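Local coordinates for uncharacterized protein VP1736 (PDB 3LXQ) that is of unknown function but carries a sulfatase-family domain of the alkaline phosphatase clan, at residues Ala308-Ala313 with Val318-Ile323; Asp375-Met380 with Phe386-Arg391; Asp392-Leu397 with Ser404-Asp409. All coordinates share one frame; numbering follows the deposited sequence.

Contact 1 of 3, residues Ala308-Ala313 with Val318-Ile323; sequences ARVFGA and VKHFHI
Val310 meets His320 through a single methyl group laid over one face of the imidazole. Its CG1 lies 3.9 Å from His320 CG and 4.0 Å from His320 CD2, and is displaced from the ring centre toward that side of the rim. Measured to the centroid of the His320 ring, Val310 CG1 is 4.2 Å away and 22° off the ring normal, which qualifies the pair as a CH-pi contact. Two torsions account for it. In Val310, CG1 sits between the backbone N and the carbonyl carbon (chi1 71°), directed at the ring, while CG2 has no part in the contact. In His320, CG stands beside the backbone N, anti to the carbonyl carbon (chi1 -67°), and the two side chains meet roughly at right angles. The polar end of the imidazole is held from elsewhere: ND1 is hydrogen-bonded to Asp307, the residue just before 308-313, a bond that probably limits the rotation of the ring presented to Val310. The carbonyl of Ala308 approaches the ring obliquely, its O 4.2 Å from His320 ND1, and makes no hydrogen bond there. A tight turn carries His320: Phe321 N bonds to Val318 O at 2.9 Å. On the other side of the contact, the loop is tied down by Tyr382, whose hydroxyl is hydrogen-bonded to Val310 O and to Ala313 N. With only 119 Å² buried, this is a light surface contact, closing the loop that links strand 298-304 to its antiparallel neighbour 322-328 in the mixed sheet of the alkaline phosphatase-like domain.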
loop_
_atom_site.group_PDB
_atom_site.type_symbol
_atom_site.label_atom_id
_atom_site.label_comp_id
_atom_site.label_asym_id
_atom_site.label_seq_id
_atom_site.Cartn_x
_atom_site.Cartn_y
_atom_site.Cartn_z
ATOM N N ALA A 308 -8.413 -4.446 -9.344
ATOM C CA ALA A 308 -8.324 -5.236 -10.564
ATOM C C ALA A 308 -8.128 -4.275 -11.737
ATOM O O ALA A 308 -8.860 -3.295 -11.882
ATOM C CB ALA A 308 -9.573 -6.070 -10.757
ATOM N N ARG A 309 -7.123 -4.560 -12.559
ATOM C CA ARG A 309 -6.773 -3.740 -13.717
ATOM C C ARG A 309 -7.974 -3.403 -14.619
ATOM O O ARG A 309 -8.828 -4.239 -14.872
ATOM C CB ARG A 309 -5.724 -4.488 -14.536
ATOM C CG ARG A 309 -4.767 -3.600 -15.328
ATOM C CD ARG A 309 -3.379 -3.605 -14.691
ATOM N NE ARG A 309 -2.355 -3.270 -15.680
ATOM C CZ ARG A 309 -1.424 -4.113 -16.132
ATOM N NH1 ARG A 309 -1.345 -5.365 -15.677
ATOM N NH2 ARG A 309 -0.552 -3.688 -17.034
ATOM N N VAL A 310 -8.039 -2.159 -15.072
ATOM C CA VAL A 310 -8.903 -1.795 -16.178
ATOM C C VAL A 310 -7.978 -1.340 -17.311
ATOM O O VAL A 310 -6.900 -0.795 -17.044
ATOM C CB VAL A 310 -9.957 -0.726 -15.784
ATOM C CG1 VAL A 310 -9.321 0.646 -15.553
ATOM C CG2 VAL A 310 -11.066 -0.641 -16.843
ATOM N N PHE A 311 -8.392 -1.592 -18.555
ATOM C CA PHE A 311 -7.583 -1.328 -19.744
ATOM C C PHE A 311 -8.245 -0.326 -20.684
ATOM O O PHE A 311 -9.474 -0.286 -20.804
ATOM C CB PHE A 311 -7.313 -2.635 -20.511
ATOM C CG PHE A 311 -6.490 -3.624 -19.737
ATOM C CD1 PHE A 311 -5.101 -3.573 -19.782
ATOM C CD2 PHE A 311 -7.106 -4.599 -18.949
ATOM C CE1 PHE A 311 -4.332 -4.483 -19.052
ATOM C CE2 PHE A 311 -6.347 -5.507 -18.211
ATOM C CZ PHE A 311 -4.958 -5.449 -18.264
ATOM N N GLY A 312 -7.419 0.476 -21.351
ATOM C CA GLY A 312 -7.898 1.468 -22.314
ATOM C C GLY A 312 -8.857 2.470 -21.696
ATOM O O GLY A 312 -9.827 2.892 -22.330
ATOM N N ALA A 313 -8.600 2.820 -20.440
ATOM C CA ALA A 313 -9.336 3.880 -19.766
ATOM C C ALA A 313 -8.754 5.224 -20.188
ATOM O O ALA A 313 -7.580 5.317 -20.580
ATOM C CB ALA A 313 -9.249 3.713 -18.248
ATOM N N VAL A 318 -10.175 7.220 -11.542
ATOM C CA VAL A 318 -10.056 7.336 -10.081
ATOM C C VAL A 318 -10.639 6.157 -9.303
ATOM O O VAL A 318 -9.981 5.624 -8.391
ATOM C CB VAL A 318 -10.687 8.679 -9.593
ATOM C CG1 VAL A 318 -10.700 8.788 -8.068
ATOM C CG2 VAL A 318 -9.954 9.873 -10.214
ATOM N N LYS A 319 -11.854 5.757 -9.687
ATOM C CA LYS A 319 -12.599 4.668 -9.054
ATOM C C LYS A 319 -11.755 3.405 -8.989
ATOM O O LYS A 319 -11.849 2.632 -8.034
ATOM C CB LYS A 319 -13.906 4.396 -9.828
ATOM N N HIS A 320 -10.912 3.215 -10.002
ATOM C CA HIS A 320 -10.084 2.018 -10.100
ATOM C C HIS A 320 -8.729 2.105 -9.403
ATOM O O HIS A 320 -7.877 1.250 -9.595
ATOM C CB HIS A 320 -9.936 1.595 -11.546
ATOM C CG HIS A 320 -11.214 1.115 -12.147
ATOM N ND1 HIS A 320 -11.696 -0.158 -11.934
ATOM C CD2 HIS A 320 -12.128 1.741 -12.928
ATOM C CE1 HIS A 320 -12.845 -0.302 -12.574
ATOM N NE2 HIS A 320 -13.125 0.833 -13.190
ATOM N N PHE A 321 -8.548 3.137 -8.590
ATOM C CA PHE A 321 -7.431 3.189 -7.644
ATOM C C PHE A 321 -7.970 3.073 -6.224
ATOM O O PHE A 321 -7.204 2.975 -5.246
ATOM C CB PHE A 321 -6.630 4.479 -7.845
ATOM C CG PHE A 321 -5.855 4.513 -9.138
ATOM C CD1 PHE A 321 -6.477 4.861 -10.337
ATOM C CD2 PHE A 321 -4.509 4.185 -9.156
ATOM C CE1 PHE A 321 -5.773 4.874 -11.537
ATOM C CE2 PHE A 321 -3.794 4.201 -10.345
ATOM C CZ PHE A 321 -4.426 4.556 -11.539
ATOM N N HIS A 322 -9.297 3.074 -6.116
ATOM C CA HIS A 322 -9.974 3.045 -4.834
ATOM C C HIS A 322 -9.897 1.646 -4.217
ATOM O O HIS A 322 -10.229 0.645 -4.845
ATOM C CB HIS A 322 -11.408 3.562 -4.984
ATOM C CG HIS A 322 -12.121 3.795 -3.687
ATOM N ND1 HIS A 322 -13.492 3.704 -3.572
ATOM C CD2 HIS A 322 -11.663 4.116 -2.454
ATOM C CE1 HIS A 322 -13.848 3.962 -2.326
ATOM N NE2 HIS A 322 -12.757 4.213 -1.626
ATOM N N ILE A 323 -9.417 1.590 -2.979
ATOM C CA ILE A 323 -9.053 0.329 -2.356
ATOM C C ILE A 323 -9.467 0.347 -0.894
ATOM O O ILE A 323 -9.585 1.414 -0.298
ATOM C CB ILE A 323 -7.520 0.026 -2.485
ATOM C CG1 ILE A 323 -6.657 1.208 -2.025
ATOM C CG2 ILE A 323 -7.157 -0.295 -3.922
ATOM C CD1 ILE A 323 -5.213 0.815 -1.653
#

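Contact 2 of 3, residues Asp375-Met380 with Phe386-Arg391; sequences DERAMM and FGYLTR
Glu376 turns its CG beside the backbone N (chi1 -64°) and then runs out extended, while Arg391 bends at its second torsion (chi2 -69°); together these bring OE1 of Glu376 to NE of Arg391. The salt bridge is 2.7 Å between NE and OE1 and almost perfectly straight, at 178°. Arg391 NE comes to the syn side of Glu376 OE1 but clearly out of the carboxylate plane, whereas OE1 lies in the guanidinium plane. Ile340 N gives OE1 a second hydrogen bond, and Phe410 makes a cation-pi contact with Arg391. In the strands themselves, Ala378 pairs with Leu389 and Met380 with Gly387 as antiparallel hydrogen-bonded pairs, the latter including Gly387 N to Met380 O at 2.6 Å. On the face carrying Met379 and Tyr388, selenomethionine Met379 lies alongside the tyrosine, its CG 3.8 Å from Tyr388 CE1. Its SE reaches the edge of the Phe386 ring, 5.2 Å from the centroid, as a Met-aromatic contact. The bent chain of Arg377 passes the phenol, with CG 3.4 Å from Tyr388 OH. A water accepts from Arg377 NE at 2.9 Å and is hydrogen-bonded to Tyr388 OH; Arg377 NH2 forms a salt bridge with Asp345. Since the carboxylate of Glu376 is buried and gripped by both an arginine and a backbone N-H, it is probably held ionised.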
loop_
_atom_site.group_PDB
_atom_site.type_symbol
_atom_site.label_atom_id
_atom_site.label_comp_id
_atom_site.label_asym_id
_atom_site.label_seq_id
_atom_site.Cartn_x
_atom_site.Cartn_y
_atom_site.Cartn_z
ATOM N N ASP A 375 -5.487 19.543 2.878
ATOM C CA ASP A 375 -4.312 18.692 2.690
ATOM C C ASP A 375 -4.631 17.233 2.297
ATOM O O ASP A 375 -3.734 16.483 1.872
ATOM C CB ASP A 375 -3.403 18.763 3.913
ATOM C CG ASP A 375 -2.802 20.152 4.098
ATOM O OD1 ASP A 375 -2.392 20.765 3.079
ATOM O OD2 ASP A 375 -2.748 20.624 5.253
ATOM N N GLU A 376 -5.901 16.839 2.397
ATOM C CA GLU A 376 -6.313 15.523 1.917
ATOM C C GLU A 376 -5.972 15.414 0.445
ATOM O O GLU A 376 -6.210 16.354 -0.302
ATOM C CB GLU A 376 -7.812 15.321 2.104
ATOM C CG GLU A 376 -8.223 15.315 3.561
ATOM C CD GLU A 376 -9.681 14.950 3.751
ATOM O OE1 GLU A 376 -10.322 14.448 2.794
ATOM O OE2 GLU A 376 -10.174 15.177 4.875
ATOM N N ARG A 377 -5.407 14.275 0.041
ATOM C CA ARG A 377 -4.980 14.074 -1.354
ATOM C C ARG A 377 -4.680 12.618 -1.669
ATOM O O ARG A 377 -4.380 11.813 -0.767
ATOM C CB ARG A 377 -3.764 14.949 -1.720
ATOM C CG ARG A 377 -2.438 14.566 -1.018
ATOM C CD ARG A 377 -1.633 13.510 -1.820
ATOM N NE ARG A 377 -0.467 13.050 -1.054
ATOM C CZ ARG A 377 -0.474 12.059 -0.161
ATOM N NH1 ARG A 377 -1.589 11.372 0.087
ATOM N NH2 ARG A 377 0.658 11.740 0.481
ATOM N N ALA A 378 -4.746 12.306 -2.960
ATOM C CA ALA A 378 -4.319 11.017 -3.489
ATOM C C ALA A 378 -3.601 11.231 -4.814
ATOM O O ALA A 378 -4.131 11.894 -5.745
ATOM C CB ALA A 378 -5.533 10.077 -3.691
HETATM N N MSE A 379 -2.400 10.681 -4.896
HETATM C CA MSE A 379 -1.686 10.604 -6.162
HETATM C C MSE A 379 -1.984 9.265 -6.804
HETATM O O MSE A 379 -1.936 8.241 -6.144
HETATM C CB MSE A 379 -0.173 10.715 -5.942
HETATM C CG MSE A 379 0.234 11.802 -4.975
HETATM SE SE MSE A 379 2.185 11.880 -5.058
HETATM C CE MSE A 379 2.542 12.414 -3.179
HETATM N N MSE A 380 -2.265 9.267 -8.099
HETATM C CA MSE A 380 -2.415 7.999 -8.799
HETATM C C MSE A 380 -1.865 7.998 -10.223
HETATM O O MSE A 380 -2.012 8.969 -10.979
HETATM C CB MSE A 380 -3.833 7.417 -8.655
HETATM C CG MSE A 380 -4.951 8.301 -9.079
HETATM SE SE MSE A 380 -6.564 8.172 -7.955
HETATM C CE MSE A 380 -6.689 10.096 -7.710
ATOM N N PHE A 386 -0.599 10.743 -14.768
ATOM C CA PHE A 386 -0.512 10.999 -13.331
ATOM C C PHE A 386 -1.671 11.872 -12.899
ATOM O O PHE A 386 -1.950 12.918 -13.517
ATOM C CB PHE A 386 0.811 11.684 -12.967
ATOM C CG PHE A 386 0.931 12.057 -11.494
ATOM C CD1 PHE A 386 0.507 13.318 -11.033
ATOM C CD2 PHE A 386 1.492 11.167 -10.578
ATOM C CE1 PHE A 386 0.642 13.663 -9.659
ATOM C CE2 PHE A 386 1.622 11.503 -9.224
ATOM C CZ PHE A 386 1.196 12.746 -8.764
ATOM N N GLY A 387 -2.344 11.441 -11.838
ATOM C CA GLY A 387 -3.467 12.175 -11.279
ATOM C C GLY A 387 -3.253 12.607 -9.845
ATOM O O GLY A 387 -2.671 11.877 -9.043
ATOM N N TYR A 388 -3.709 13.816 -9.538
ATOM C CA TYR A 388 -3.641 14.366 -8.186
ATOM C C TYR A 388 -5.053 14.765 -7.754
ATOM O O TYR A 388 -5.641 15.740 -8.259
ATOM C CB TYR A 388 -2.674 15.561 -8.128
ATOM C CG TYR A 388 -2.141 15.882 -6.732
ATOM C CD1 TYR A 388 -0.989 15.263 -6.238
ATOM C CD2 TYR A 388 -2.785 16.821 -5.918
ATOM C CE1 TYR A 388 -0.491 15.575 -4.951
ATOM C CE2 TYR A 388 -2.313 17.128 -4.657
ATOM C CZ TYR A 388 -1.170 16.504 -4.179
ATOM O OH TYR A 388 -0.723 16.825 -2.936
ATOM N N LEU A 389 -5.604 13.961 -6.857
ATOM C CA LEU A 389 -6.943 14.144 -6.322
ATOM C C LEU A 389 -6.891 14.854 -4.967
ATOM O O LEU A 389 -6.144 14.442 -4.064
ATOM C CB LEU A 389 -7.657 12.790 -6.188
ATOM C CG LEU A 389 -9.097 12.785 -5.633
ATOM C CD1 LEU A 389 -10.123 13.346 -6.641
ATOM C CD2 LEU A 389 -9.521 11.399 -5.146
ATOM N N THR A 390 -7.654 15.938 -4.851
ATOM C CA THR A 390 -7.894 16.608 -3.568
ATOM C C THR A 390 -9.405 16.795 -3.384
ATOM O O THR A 390 -10.187 16.456 -4.266
ATOM C CB THR A 390 -7.193 17.995 -3.490
ATOM O OG1 THR A 390 -7.984 18.960 -4.184
ATOM C CG2 THR A 390 -5.794 17.956 -4.108
ATOM N N ARG A 391 -9.820 17.340 -2.246
ATOM C CA ARG A 391 -11.247 17.502 -1.975
ATOM C C ARG A 391 -11.914 18.508 -2.913
ATOM O O ARG A 391 -13.135 18.509 -3.063
ATOM C CB ARG A 391 -11.466 17.905 -0.519
ATOM C CG ARG A 391 -11.411 16.751 0.460
ATOM C CD ARG A 391 -12.604 15.818 0.295
ATOM N NE ARG A 391 -12.512 14.666 1.186
ATOM C CZ ARG A 391 -13.415 13.689 1.260
ATOM N NH1 ARG A 391 -13.239 12.690 2.115
ATOM N NH2 ARG A 391 -14.499 13.706 0.488
HETATM O O HOH W 1 -8.076 18.257 -0.205
HETATM O O HOH W 2 1.116 15.488 -1.361
#

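Contact 3 of 3, residues Asp392-Leu397 with Ser404-Asp409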
loop_
_atom_site.group_PDB
_atom_site.type_symbol
_atom_site.label_atom_id
_atom_site.label_comp_id
_atom_site.label_asym_id
_atom_site.label_seq_id
_atom_site.Cartn_x
_atom_site.Cartn_y
_atom_site.Cartn_z
ATOM N N ASP A 392 -11.095 19.331 -3.565
ATOM C CA ASP A 392 -11.578 20.482 -4.327
ATOM C C ASP A 392 -11.386 20.365 -5.830
ATOM O O ASP A 392 -12.096 21.004 -6.609
ATOM C CB ASP A 392 -10.905 21.751 -3.807
ATOM C CG ASP A 392 -11.217 21.999 -2.356
ATOM O OD1 ASP A 392 -12.351 22.424 -2.054
ATOM O OD2 ASP A 392 -10.337 21.742 -1.513
ATOM N N ASN A 393 -10.436 19.527 -6.226
ATOM C CA ASN A 393 -10.011 19.442 -7.610
ATOM C C ASN A 393 -9.354 18.099 -7.920
ATOM O O ASN A 393 -8.928 17.361 -7.018
ATOM C CB ASN A 393 -9.044 20.593 -7.922
ATOM C CG ASN A 393 -8.046 20.831 -6.793
ATOM O OD1 ASN A 393 -7.276 19.942 -6.443
ATOM N ND2 ASN A 393 -8.073 22.026 -6.211
ATOM N N LEU A 394 -9.288 17.792 -9.208
ATOM C CA LEU A 394 -8.500 16.681 -9.702
ATOM C C LEU A 394 -7.720 17.148 -10.916
ATOM O O LEU A 394 -8.306 17.640 -11.892
ATOM C CB LEU A 394 -9.400 15.494 -10.070
ATOM C CG LEU A 394 -8.829 14.387 -10.963
ATOM C CD1 LEU A 394 -7.816 13.514 -10.233
ATOM C CD2 LEU A 394 -9.983 13.548 -11.501
ATOM N N VAL A 395 -6.404 16.970 -10.848
ATOM C CA VAL A 395 -5.513 17.319 -11.948
ATOM C C VAL A 395 -4.863 16.075 -12.512
ATOM O O VAL A 395 -4.267 15.278 -11.780
ATOM C CB VAL A 395 -4.407 18.308 -11.525
ATOM C CG1 VAL A 395 -3.412 18.524 -12.671
ATOM C CG2 VAL A 395 -5.009 19.632 -11.066
ATOM N N VAL A 396 -4.983 15.927 -13.825
ATOM C CA VAL A 396 -4.366 14.828 -14.547
ATOM C C VAL A 396 -3.351 15.339 -15.575
ATOM O O VAL A 396 -3.667 16.186 -16.411
ATOM C CB VAL A 396 -5.428 13.945 -15.226
ATOM C CG1 VAL A 396 -4.758 12.882 -16.085
ATOM C CG2 VAL A 396 -6.322 13.287 -14.159
ATOM N N LEU A 397 -2.140 14.802 -15.496
ATOM C CA LEU A 397 -1.049 15.134 -16.407
ATOM C C LEU A 397 -0.794 13.949 -17.337
ATOM O O LEU A 397 -0.633 12.814 -16.882
ATOM C CB LEU A 397 0.236 15.432 -15.615
ATOM C CG LEU A 397 0.138 16.410 -14.448
ATOM C CD1 LEU A 397 1.505 16.551 -13.804
ATOM C CD2 LEU A 397 -0.395 17.776 -14.913
ATOM N N SER A 404 -5.153 18.285 -17.767
ATOM C CA SER A 404 -6.607 18.318 -17.597
ATOM C C SER A 404 -6.951 18.684 -16.165
ATOM O O SER A 404 -6.308 18.217 -15.224
ATOM C CB SER A 404 -7.236 16.969 -17.951
ATOM O OG SER A 404 -7.378 16.816 -19.350
ATOM N N THR A 405 -7.969 19.522 -16.008
ATOM C CA THR A 405 -8.375 19.995 -14.693
ATOM C C THR A 405 -9.860 19.719 -14.476
ATOM O O THR A 405 -10.698 20.082 -15.313
ATOM C CB THR A 405 -8.048 21.495 -14.513
ATOM O OG1 THR A 405 -8.672 22.260 -15.558
ATOM C CG2 THR A 405 -6.542 21.727 -14.553
HETATM N N MSE A 406 -10.181 19.065 -13.360
HETATM C CA MSE A 406 -11.540 18.572 -13.113
HETATM C C MSE A 406 -12.004 18.694 -11.662
HETATM O O MSE A 406 -11.198 18.853 -10.746
HETATM C CB MSE A 406 -11.664 17.108 -13.555
HETATM C CG MSE A 406 -11.652 16.892 -15.065
HETATM SE SE MSE A 406 -11.030 15.111 -15.607
HETATM C CE MSE A 406 -9.273 15.104 -14.762
ATOM N N GLU A 407 -13.321 18.637 -11.481
ATOM C CA GLU A 407 -13.938 18.494 -10.169
ATOM C C GLU A 407 -14.434 17.060 -10.082
ATOM O O GLU A 407 -15.093 16.570 -11.002
ATOM C CB GLU A 407 -15.105 19.472 -9.998
ATOM N N TYR A 408 -14.106 16.383 -8.987
ATOM C CA TYR A 408 -14.480 14.988 -8.825
ATOM C C TYR A 408 -15.698 14.817 -7.923
ATOM O O TYR A 408 -15.734 15.321 -6.802
ATOM C CB TYR A 408 -13.293 14.174 -8.315
ATOM C CG TYR A 408 -13.524 12.685 -8.264
ATOM C CD1 TYR A 408 -13.499 11.910 -9.423
ATOM C CD2 TYR A 408 -13.749 12.046 -7.049
ATOM C CE1 TYR A 408 -13.707 10.541 -9.369
ATOM C CE2 TYR A 408 -13.953 10.680 -6.984
ATOM C CZ TYR A 408 -13.932 9.934 -8.142
ATOM O OH TYR A 408 -14.131 8.580 -8.053
ATOM N N ASP A 409 -16.701 14.119 -8.444
ATOM C CA ASP A 409 -17.907 13.811 -7.695
ATOM C C ASP A 409 -17.680 12.482 -6.999
ATOM O O ASP A 409 -17.609 11.442 -7.644
ATOM C CB ASP A 409 -19.117 13.736 -8.634
ATOM C CG ASP A 409 -20.442 13.745 -7.895
ATOM O OD1 ASP A 409 -20.464 13.578 -6.655
ATOM O OD2 ASP A 409 -21.477 13.921 -8.570
#
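Leu394 and selenomethionine Met406 lie side by side and point the same way, with Leu394 CD2 3.7 Å from Met406 CE. Met406 CE also reaches Val396 CG2, at 3.5 Å. It gets there because the Met406 chain bends at its last torsion (chi3 -57°), which carries CE back across the neighbouring strand to lie against both Leu394 and Val396. Farther along this face, Leu394 CD2 comes obliquely to the Tyr408 ring, 4.4 Å from CD1. Backbone bonds set these positions: Leu394 with Met406 and Val396 with Ser404 are antiparallel hydrogen-bonded pairs, for example Leu394 N to Met406 O at 2.7 Å and Ser404 N to Val396 O at 2.9 Å. Between them, Val395 faces Thr405 in a non-hydrogen-bonded pair on the other face, where Val395 packs on Ala428 of helix 422-441. In the next shell, Tyr408 meets Phe410 edge-to-face, Met415 packs against both Met406 and Tyr408, and Thr405 OG1 is hydrogen-bonded to Leu418 O. The arrangement is a beta hairpin, strands 394-398 and 402-409, within an antiparallel meander whose one face is backed by a helix, consistent with the small C-terminal sheet of sulfatase-like folds.

Along the chain the three contacts come in series. Contact 1 closes a loop beside the large mixed sheet; contacts 2 and 3 are consecutive hairpins of the five-stranded antiparallel sheet. The centres of contacts 2 and 3 are about 9 Å apart, and strands 385-390 and 394-398 join them, with Tyr388 N 2.7 Å from Val395 O in a probable hydrogen bond. Contact 1 lies about 15 Å from contact 2 and about 16 Å from contact 3, centre to centre. Phe321 and Val318 bridge this separation, packing on Met380, Leu389, Leu394 and Tyr408, so the segment leading into strand 322-328 forms part of the packing between the two sheets.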